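Long-range contacts in cysteine desulfurase (Fervidobacterium islandicum, PDB 6A6E), which catalyses the pyridoxal-5'-phosphate-dependent removal of sulfur from cysteine, and as a SufS-type enzyme probably delivers it for iron-sulfur cluster assembly: residues M5-F10 / E312-E317; A251-L256 / N277-R282; S319-E324 / E408-L413. All blocks are in the same frame, centred on the assembly; numbering follows the deposited sequence.

Interaction 1 of 3, residues M5-F10 / E312-E317; sequences MRSTVF and EKHVEE
Ser7 and His314 meet at one carboxylate oxygen, OE2 of Glu317. The Ser7 hydroxyl donates to it, with OG 2.8 Å from Glu317 OE2. Glu317 OE2 accepts this bond on its syn lone pair, the side of the other oxygen. The imidazole approaches on the anti side: His314 ND1 lies 3.2 Å from Glu317 OE2, and the oxygen sits close to the ring plane. Two donors thus grip OE2. Glu317 CG stands between its own backbone N and carbonyl carbon (chi1 90°), and the chain runs extended from there toward the loop. A water donates to Arg6 O and, weakly, to Glu317 OE2. The other imidazole nitrogen, NE2 of His314, is bonded to Asn405 O. With both nitrogens bonded, the ring is held in its rotation.

The phenyl group of Phe10 packs beside this polar set. It turns its edge to one face of the His314 ring in an edge-to-face pair, with ring centroids 5.5 Å apart and planes at 61°. The nearest approach is Phe10 CE2 to His314 CB, 3.7 Å. Val9 packs next to it. Its CG2 touches Lys313 CB at 3.6 Å, the two side chains crossing at about a right angle. Val9 CG1 lies over the centre of one face of the Phe10 ring.

The 5-10 loop leads into helix 12-20, from which Ile18 touches Phe10 and Phe15 meets the His314 ring. The loop packs on helix 308-327, with helix 12-20 also against the His314 and Phe10 side chains.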
loop_
_atom_site.group_PDB
_atom_site.type_symbol
_atom_site.label_atom_id
_atom_site.label_comp_id
_atom_site.label_asym_id
_atom_site.label_seq_id
_atom_site.Cartn_x
_atom_site.Cartn_y
_atom_site.Cartn_z
ATOM N N MET A 5 19.402 -34.000 -2.100
ATOM C CA MET A 5 19.146 -32.761 -2.839
ATOM C C MET A 5 20.386 -31.876 -3.042
ATOM O O MET A 5 20.319 -30.860 -3.750
ATOM C CB MET A 5 18.021 -31.988 -2.156
ATOM C CG MET A 5 16.660 -32.543 -2.519
ATOM S SD MET A 5 15.505 -32.490 -1.145
ATOM C CE MET A 5 13.928 -32.532 -2.025
ATOM N N ARG A 6 21.499 -32.285 -2.440
ATOM C CA ARG A 6 22.813 -31.670 -2.615
ATOM C C ARG A 6 22.983 -30.365 -1.815
ATOM O O ARG A 6 23.592 -29.409 -2.289
ATOM C CB ARG A 6 23.149 -31.494 -4.102
ATOM C CG ARG A 6 22.995 -32.777 -4.915
ATOM C CD ARG A 6 22.662 -32.531 -6.389
ATOM N NE ARG A 6 23.760 -31.838 -7.061
ATOM C CZ ARG A 6 23.708 -31.338 -8.287
ATOM N NH1 ARG A 6 22.590 -31.428 -9.020
ATOM N NH2 ARG A 6 24.771 -30.705 -8.764
ATOM N N SER A 7 22.472 -30.365 -0.580
ATOM C CA SER A 7 22.610 -29.229 0.354
ATOM C C SER A 7 23.640 -29.522 1.468
ATOM O O SER A 7 23.596 -30.564 2.121
ATOM C CB SER A 7 21.244 -28.922 0.996
ATOM O OG SER A 7 21.170 -27.589 1.452
ATOM N N THR A 8 24.545 -28.592 1.710
ATOM C CA THR A 8 25.399 -28.665 2.892
ATOM C C THR A 8 24.651 -28.112 4.156
ATOM O O THR A 8 25.164 -28.163 5.262
ATOM C CB THR A 8 26.738 -27.907 2.622
ATOM O OG1 THR A 8 27.723 -28.342 3.556
ATOM C CG2 THR A 8 26.631 -26.389 2.741
ATOM N N VAL A 9 23.431 -27.594 3.976
ATOM C CA VAL A 9 22.760 -26.773 4.988
ATOM C C VAL A 9 21.565 -27.495 5.577
ATOM O O VAL A 9 21.388 -27.457 6.776
ATOM C CB VAL A 9 22.263 -25.442 4.358
ATOM C CG1 VAL A 9 21.394 -24.648 5.332
ATOM C CG2 VAL A 9 23.449 -24.610 3.857
ATOM N N PHE A 10 20.726 -28.092 4.720
ATOM C CA PHE A 10 19.473 -28.678 5.134
ATOM C C PHE A 10 19.522 -30.183 4.892
ATOM O O PHE A 10 20.019 -30.605 3.865
ATOM C CB PHE A 10 18.304 -28.142 4.268
ATOM C CG PHE A 10 17.966 -26.702 4.505
ATOM C CD1 PHE A 10 17.620 -26.266 5.752
ATOM C CD2 PHE A 10 17.944 -25.809 3.463
ATOM C CE1 PHE A 10 17.281 -24.932 5.982
ATOM C CE2 PHE A 10 17.639 -24.469 3.671
ATOM C CZ PHE A 10 17.296 -24.033 4.942
ATOM N N GLU A 312 20.351 -18.029 4.652
ATOM C CA GLU A 312 21.408 -17.305 4.097
ATOM C C GLU A 312 22.491 -18.188 3.504
ATOM O O GLU A 312 22.917 -17.940 2.357
ATOM C CB GLU A 312 21.974 -16.350 5.129
ATOM C CG GLU A 312 23.198 -15.607 4.670
ATOM C CD GLU A 312 23.755 -14.626 5.697
ATOM O OE1 GLU A 312 23.054 -14.089 6.622
ATOM O OE2 GLU A 312 24.942 -14.308 5.518
ATOM N N LYS A 313 22.908 -19.217 4.252
ATOM C CA LYS A 313 23.878 -20.201 3.748
ATOM C C LYS A 313 23.379 -20.962 2.540
ATOM O O LYS A 313 24.146 -21.173 1.629
ATOM C CB LYS A 313 24.287 -21.226 4.841
ATOM C CG LYS A 313 25.326 -20.722 5.833
ATOM C CD LYS A 313 26.738 -20.914 5.247
ATOM C CE LYS A 313 27.876 -20.348 6.106
ATOM N NZ LYS A 313 28.023 -18.863 5.970
ATOM N N HIS A 314 22.120 -21.406 2.551
ATOM C CA HIS A 314 21.557 -22.123 1.428
ATOM C C HIS A 314 21.587 -21.264 0.167
ATOM O O HIS A 314 22.107 -21.691 -0.873
ATOM C CB HIS A 314 20.162 -22.603 1.726
ATOM C CG HIS A 314 19.467 -23.229 0.560
ATOM N ND1 HIS A 314 19.934 -24.361 -0.070
ATOM C CD2 HIS A 314 18.305 -22.914 -0.062
ATOM C CE1 HIS A 314 19.102 -24.710 -1.033
ATOM N NE2 HIS A 314 18.102 -23.853 -1.053
ATOM N N VAL A 315 21.087 -20.037 0.273
ATOM C CA VAL A 315 21.138 -19.124 -0.854
ATOM C C VAL A 315 22.577 -18.858 -1.324
ATOM O O VAL A 315 22.838 -18.789 -2.507
ATOM C CB VAL A 315 20.411 -17.777 -0.549
ATOM C CG1 VAL A 315 20.519 -16.885 -1.749
ATOM C CG2 VAL A 315 18.933 -18.011 -0.333
ATOM N N GLU A 316 23.501 -18.738 -0.378
ATOM C CA GLU A 316 24.906 -18.596 -0.685
ATOM C C GLU A 316 25.430 -19.784 -1.503
ATOM O O GLU A 316 26.077 -19.593 -2.512
ATOM C CB GLU A 316 25.689 -18.430 0.618
ATOM C CG GLU A 316 27.163 -18.165 0.482
ATOM C CD GLU A 316 27.716 -17.541 1.758
ATOM O OE1 GLU A 316 27.705 -18.232 2.808
ATOM O OE2 GLU A 316 28.135 -16.361 1.725
ATOM N N GLU A 317 25.101 -20.991 -1.118
ATOM C CA GLU A 317 25.625 -22.154 -1.847
ATOM C C GLU A 317 24.941 -22.270 -3.217
ATOM O O GLU A 317 25.573 -22.624 -4.213
ATOM C CB GLU A 317 25.532 -23.456 -1.012
ATOM C CG GLU A 317 24.242 -24.246 -1.166
ATOM C CD GLU A 317 24.036 -25.331 -0.085
ATOM O OE1 GLU A 317 25.095 -25.776 0.470
ATOM O OE2 GLU A 317 22.820 -25.711 0.179
HETATM O O HOH W 1 22.159 -26.768 -2.453
#

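Interaction 2 of 3, residues A251-L256 / N277-R282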
loop_
_atom_site.group_PDB
_atom_site.type_symbol
_atom_site.label_atom_id
_atom_site.label_comp_id
_atom_site.label_asym_id
_atom_site.label_seq_id
_atom_site.Cartn_x
_atom_site.Cartn_y
_atom_site.Cartn_z
ATOM N N ALA A 251 16.460 9.303 16.518
ATOM C CA ALA A 251 16.836 10.734 16.609
ATOM C C ALA A 251 16.624 11.445 15.313
ATOM O O ALA A 251 16.369 12.651 15.295
ATOM C CB ALA A 251 18.326 10.881 17.026
ATOM N N LEU A 252 16.771 10.745 14.183
ATOM C CA LEU A 252 16.545 11.419 12.906
ATOM C C LEU A 252 15.045 11.501 12.567
ATOM O O LEU A 252 14.583 12.521 12.057
ATOM C CB LEU A 252 17.271 10.754 11.760
ATOM C CG LEU A 252 18.774 10.614 11.932
ATOM C CD1 LEU A 252 19.335 9.735 10.844
ATOM C CD2 LEU A 252 19.496 11.962 11.913
ATOM N N LEU A 253 14.317 10.414 12.781
ATOM C CA LEU A 253 12.878 10.383 12.525
ATOM C C LEU A 253 12.181 11.473 13.333
ATOM O O LEU A 253 11.217 12.060 12.862
ATOM C CB LEU A 253 12.294 9.046 12.957
ATOM C CG LEU A 253 12.565 7.833 12.063
ATOM C CD1 LEU A 253 12.031 6.597 12.725
ATOM C CD2 LEU A 253 11.995 7.999 10.663
ATOM N N GLU A 254 12.642 11.737 14.553
ATOM C CA GLU A 254 12.013 12.755 15.382
ATOM C C GLU A 254 12.080 14.157 14.811
ATOM O O GLU A 254 11.283 14.980 15.223
ATOM C CB GLU A 254 12.586 12.787 16.804
ATOM C CG GLU A 254 12.064 11.682 17.694
ATOM C CD GLU A 254 12.956 11.407 18.907
ATOM O OE1 GLU A 254 14.101 11.935 19.010
ATOM O OE2 GLU A 254 12.531 10.618 19.771
ATOM N N GLN A 255 12.999 14.425 13.901
ATOM C CA GLN A 255 13.153 15.740 13.305
ATOM C C GLN A 255 12.554 15.844 11.869
ATOM O O GLN A 255 12.618 16.914 11.212
ATOM C CB GLN A 255 14.660 16.107 13.305
ATOM C CG GLN A 255 15.296 16.134 14.712
ATOM C CD GLN A 255 14.563 17.079 15.657
ATOM O OE1 GLN A 255 14.049 16.676 16.687
ATOM N NE2 GLN A 255 14.475 18.331 15.269
ATOM N N LEU A 256 11.935 14.759 11.384
ATOM C CA LEU A 256 11.558 14.728 9.972
ATOM C C LEU A 256 10.135 15.160 9.848
ATOM O O LEU A 256 9.307 14.660 10.627
ATOM C CB LEU A 256 11.631 13.312 9.414
ATOM C CG LEU A 256 12.806 12.693 8.735
ATOM C CD1 LEU A 256 12.302 11.378 8.089
ATOM C CD2 LEU A 256 13.434 13.621 7.702
ATOM N N ASN A 277 1.417 13.031 15.967
ATOM C CA ASN A 277 1.524 11.984 16.963
ATOM C C ASN A 277 3.019 11.640 17.220
ATOM O O ASN A 277 3.906 12.127 16.532
ATOM C CB ASN A 277 0.759 10.773 16.417
ATOM C CG ASN A 277 0.194 9.899 17.459
ATOM O OD1 ASN A 277 0.661 9.906 18.622
ATOM N ND2 ASN A 277 -0.766 9.022 17.040
ATOM N N VAL A 278 3.257 10.816 18.211
ATOM C CA VAL A 278 4.602 10.275 18.489
ATOM C C VAL A 278 5.020 9.219 17.464
ATOM O O VAL A 278 4.197 8.809 16.633
ATOM C CB VAL A 278 4.652 9.647 19.910
ATOM C CG1 VAL A 278 4.259 10.713 20.946
ATOM C CG2 VAL A 278 3.750 8.431 20.069
ATOM N N LEU A 279 6.264 8.762 17.557
ATOM C CA LEU A 279 6.827 7.706 16.687
ATOM C C LEU A 279 6.248 6.396 17.120
ATOM O O LEU A 279 6.036 6.208 18.300
ATOM C CB LEU A 279 8.357 7.583 16.837
ATOM C CG LEU A 279 9.222 8.781 16.426
ATOM C CD1 LEU A 279 10.704 8.430 16.428
ATOM C CD2 LEU A 279 8.852 9.318 15.091
ATOM N N PRO A 280 5.993 5.453 16.220
ATOM C CA PRO A 280 6.170 5.521 14.757
ATOM C C PRO A 280 4.957 6.076 13.999
ATOM O O PRO A 280 4.993 6.271 12.775
ATOM C CB PRO A 280 6.279 4.034 14.389
ATOM C CG PRO A 280 5.426 3.311 15.397
ATOM C CD PRO A 280 5.612 4.105 16.675
ATOM N N TYR A 281 3.903 6.339 14.749
ATOM C CA TYR A 281 2.562 6.633 14.224
ATOM C C TYR A 281 2.534 7.927 13.444
ATOM O O TYR A 281 1.723 8.111 12.509
ATOM C CB TYR A 281 1.550 6.692 15.382
ATOM C CG TYR A 281 1.608 5.518 16.346
ATOM C CD1 TYR A 281 1.394 4.193 15.902
ATOM C CD2 TYR A 281 1.896 5.713 17.693
ATOM C CE1 TYR A 281 1.492 3.141 16.776
ATOM C CE2 TYR A 281 1.972 4.643 18.575
ATOM C CZ TYR A 281 1.756 3.379 18.105
ATOM O OH TYR A 281 1.831 2.357 18.999
ATOM N N ARG A 282 3.423 8.839 13.818
ATOM C CA ARG A 282 3.676 10.037 13.022
ATOM C C ARG A 282 3.828 9.841 11.517
ATOM O O ARG A 282 3.497 10.768 10.721
ATOM C CB ARG A 282 4.935 10.725 13.559
ATOM C CG ARG A 282 5.351 11.963 12.823
ATOM C CD ARG A 282 6.604 12.586 13.480
ATOM N NE ARG A 282 6.222 12.928 14.819
ATOM C CZ ARG A 282 7.041 13.320 15.784
ATOM N NH1 ARG A 282 8.365 13.444 15.585
ATOM N NH2 ARG A 282 6.499 13.571 16.967
HETATM O O HOH W 2 9.876 14.975 17.562
#
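Arg282 reaches Glu254 through a chain that starts straight and then turns. CG is anti to the backbone N (chi1 179°), CD continues the extension, and a bend at chi3 (-61°) places NE off that line. Leu279 sets its CG beside the backbone N, and CD1, anti to CA (chi2 -171°), meets Glu254 and Leu253. Leu279 CD1 packs 3.7 Å from Glu254 CG and also touches Leu253 CB, at 3.9 Å. The Glu254 and Leu279 side chains cross at about a right angle.

The guanidinium presents its edge to the backbone carbonyl of Glu254. Arg282 NH1 lies 3.3 Å from Glu254 O, and a water bridges the same two atoms. It donates to Glu254 O at 2.7 Å and accepts from Arg282 NH1 at 2.9 Å. On the side of its own loop, Arg282 grips a single atom with two nitrogens: NE and NH2 each lie 3.0 Å from Asn277 O. An alanine in place of Arg282 removes NE, NH1 and NH2, and would probably leave Asn277 O and the bridging water each short of a partner, so that the link between loop and turn would be likely to weaken.

Segment 251-256 follows strand 244-248 of the seven-stranded sheet, the central sheet of the large domain in fold type I PLP enzymes. A type I beta turn runs from Leu253 to Leu256. Leu253 touches Phe229 of strand 229-233, and Leu256 packs on helix 103-116. Segment 277-282 leads from strand 274-276 toward helix 290-306.

Interaction 3 of 3, residues S319-E324 / E408-L413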
loop_
_atom_site.group_PDB
_atom_site.type_symbol
_atom_site.label_atom_id
_atom_site.label_comp_id
_atom_site.label_asym_id
_atom_site.label_seq_id
_atom_site.Cartn_x
_atom_site.Cartn_y
_atom_site.Cartn_z
ATOM N N SER A 319 23.945 -19.724 -4.965
ATOM C CA SER A 319 24.550 -18.645 -5.730
ATOM C C SER A 319 25.903 -19.009 -6.297
ATOM O O SER A 319 26.201 -18.663 -7.460
ATOM C CB SER A 319 24.749 -17.368 -4.901
ATOM O OG SER A 319 23.539 -16.909 -4.351
ATOM N N ASN A 320 26.753 -19.612 -5.462
ATOM C CA ASN A 320 28.071 -20.058 -5.901
ATOM C C ASN A 320 27.952 -21.084 -7.002
ATOM O O ASN A 320 28.600 -20.953 -7.995
ATOM C CB ASN A 320 28.875 -20.620 -4.757
ATOM C CG ASN A 320 29.165 -19.570 -3.708
ATOM O OD1 ASN A 320 29.136 -18.383 -3.978
ATOM N ND2 ASN A 320 29.431 -19.998 -2.511
ATOM N N TYR A 321 27.114 -22.086 -6.830
ATOM C CA TYR A 321 26.830 -23.063 -7.890
ATOM C C TYR A 321 26.261 -22.443 -9.205
ATOM O O TYR A 321 26.663 -22.793 -10.305
ATOM C CB TYR A 321 25.887 -24.096 -7.357
ATOM C CG TYR A 321 25.711 -25.305 -8.262
ATOM C CD1 TYR A 321 26.685 -26.353 -8.322
ATOM C CD2 TYR A 321 24.550 -25.458 -8.989
ATOM C CE1 TYR A 321 26.477 -27.450 -9.141
ATOM C CE2 TYR A 321 24.335 -26.530 -9.826
ATOM C CZ TYR A 321 25.287 -27.540 -9.891
ATOM O OH TYR A 321 24.964 -28.605 -10.705
ATOM N N LEU A 322 25.319 -21.519 -9.094
ATOM C CA LEU A 322 24.778 -20.857 -10.293
ATOM C C LEU A 322 25.907 -20.119 -10.994
ATOM O O LEU A 322 26.097 -20.271 -12.212
ATOM C CB LEU A 322 23.650 -19.866 -9.927
ATOM C CG LEU A 322 23.153 -18.938 -11.034
ATOM C CD1 LEU A 322 22.545 -19.767 -12.183
ATOM C CD2 LEU A 322 22.114 -17.964 -10.450
ATOM N N LEU A 323 26.661 -19.307 -10.260
ATOM C CA LEU A 323 27.702 -18.543 -10.910
ATOM C C LEU A 323 28.807 -19.460 -11.526
ATOM O O LEU A 323 29.240 -19.216 -12.638
ATOM C CB LEU A 323 28.282 -17.565 -9.933
ATOM C CG LEU A 323 29.253 -16.541 -10.519
ATOM C CD1 LEU A 323 28.515 -15.464 -11.290
ATOM C CD2 LEU A 323 29.999 -15.902 -9.374
ATOM N N GLU A 324 29.198 -20.540 -10.829
ATOM C CA GLU A 324 30.158 -21.543 -11.357
ATOM C C GLU A 324 29.698 -22.166 -12.671
ATOM O O GLU A 324 30.451 -22.221 -13.623
ATOM C CB GLU A 324 30.356 -22.647 -10.321
ATOM C CG GLU A 324 31.304 -23.764 -10.711
ATOM C CD GLU A 324 31.168 -24.958 -9.777
ATOM O OE1 GLU A 324 30.433 -25.909 -10.128
ATOM O OE2 GLU A 324 31.742 -24.918 -8.673
ATOM N N GLU A 408 19.397 -28.880 -8.678
ATOM C CA GLU A 408 18.724 -29.410 -9.856
ATOM C C GLU A 408 18.010 -28.347 -10.719
ATOM O O GLU A 408 18.070 -28.398 -11.969
ATOM C CB GLU A 408 17.774 -30.529 -9.474
ATOM C CG GLU A 408 17.113 -31.079 -10.724
ATOM C CD GLU A 408 16.134 -32.193 -10.451
ATOM O OE1 GLU A 408 16.602 -33.344 -10.276
ATOM O OE2 GLU A 408 14.908 -31.927 -10.467
ATOM N N ASP A 409 17.334 -27.379 -10.062
ATOM C CA ASP A 409 16.740 -26.230 -10.773
ATOM C C ASP A 409 17.774 -25.557 -11.641
ATOM O O ASP A 409 17.542 -25.242 -12.811
ATOM C CB ASP A 409 16.190 -25.178 -9.794
ATOM C CG ASP A 409 14.965 -25.627 -9.048
ATOM O OD1 ASP A 409 14.201 -26.483 -9.558
ATOM O OD2 ASP A 409 14.679 -25.028 -7.948
ATOM N N ILE A 410 18.911 -25.298 -11.060
ATOM C CA ILE A 410 19.984 -24.671 -11.783
ATOM C C ILE A 410 20.453 -25.549 -12.998
ATOM O O ILE A 410 20.666 -25.014 -14.128
ATOM C CB ILE A 410 21.103 -24.336 -10.816
ATOM C CG1 ILE A 410 20.620 -23.228 -9.872
ATOM C CG2 ILE A 410 22.351 -23.866 -11.535
ATOM C CD1 ILE A 410 21.549 -22.901 -8.731
ATOM N N ASP A 411 20.547 -26.868 -12.782
ATOM C CA ASP A 411 20.923 -27.811 -13.872
ATOM C C ASP A 411 19.898 -27.793 -15.008
ATOM O O ASP A 411 20.264 -27.883 -16.184
ATOM C CB ASP A 411 21.039 -29.261 -13.342
ATOM C CG ASP A 411 22.231 -29.456 -12.412
ATOM O OD1 ASP A 411 23.120 -28.636 -12.405
ATOM O OD2 ASP A 411 22.302 -30.454 -11.685
ATOM N N VAL A 412 18.616 -27.656 -14.679
ATOM C CA VAL A 412 17.627 -27.427 -15.731
ATOM C C VAL A 412 17.872 -26.131 -16.509
ATOM O O VAL A 412 17.734 -26.118 -17.753
ATOM C CB VAL A 412 16.177 -27.523 -15.214
ATOM C CG1 VAL A 412 15.155 -27.295 -16.331
ATOM C CG2 VAL A 412 15.951 -28.876 -14.555
ATOM N N LEU A 413 18.224 -25.032 -15.803
ATOM C CA LEU A 413 18.509 -23.773 -16.471
ATOM C C LEU A 413 19.644 -24.003 -17.479
ATOM O O LEU A 413 19.565 -23.568 -18.629
ATOM C CB LEU A 413 18.894 -22.675 -15.466
ATOM C CG LEU A 413 19.535 -21.424 -16.072
ATOM C CD1 LEU A 413 18.532 -20.706 -16.955
ATOM C CD2 LEU A 413 20.079 -20.477 -15.035
#
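Tyr321 reaches across to Ile410 and Asp411 on the neighbouring helix. From CB the ring leaves with CG anti to the backbone N (chi1 -169°). CD2 meets Ile410 first, 3.7 Å from CG2, with Ile410 CD1 a little farther off and close to the ring plane. Ile410 CG2 comes at the ring obliquely. The next atom, CE2, lies beside the same methyl and begins to meet the carboxylate, with Asp411 OD1 3.5 Å away. CZ is as far from that oxygen. At the tip, Tyr321 OH donates to Asp411 OD1 over a short 2.5 Å. Asp411 OD1 receives it on its syn lone pair. Ring and carboxylate planes are turned 59° apart.

The far end of the tyrosine has further partners. Arg6, from the N-terminal loop, gives one nitrogen to Tyr321 OH and forms a salt bridge through another with Asp411 OD2. Hydroxyl and carboxylate are thus held together by a third side chain, and the positive charge would tend to stabilise the aspartate as a carboxylate.

Next to these polar groups the contact is aliphatic. Leu322 CB touches Ile410 CD1 at 3.9 Å, the side chains crossing at about a right angle. Leu322 CD1 meets Leu413 CD2 at 3.8 Å.

The two helical segments run nearly parallel, at 18°, with axes 10.1 Å apart. Leu322 also rests on Val346 of strand 345-350, and Leu413 on Val368 of strand 368-373. Helices 308-327 and 407-423 therefore lie side by side against the mixed six-stranded sheet, the alpha/beta layering of the small domain in fold type I PLP enzymes.

Interactions 1 and 3 are neighbours on helix 308-327, their centres about 12 Å apart. Arg6, which comes from segment 5-10, ties them together, its NH1 2.9 Å from Asp411 OD2. The Arg6 side chain thus bonds to a residue of each helix of interaction 3. Interaction 2 lies on the opposite side of the chain's centre, its centre about 40 Å from that of interaction 1 and about 45 Å from that of interaction 3. None of the six segments contributes a residue to the PLP pocket. Interaction 2 packs on elements that do: strand 229-233 carries Ser233, and helix 103-116 begins with Thr103 and Thr104.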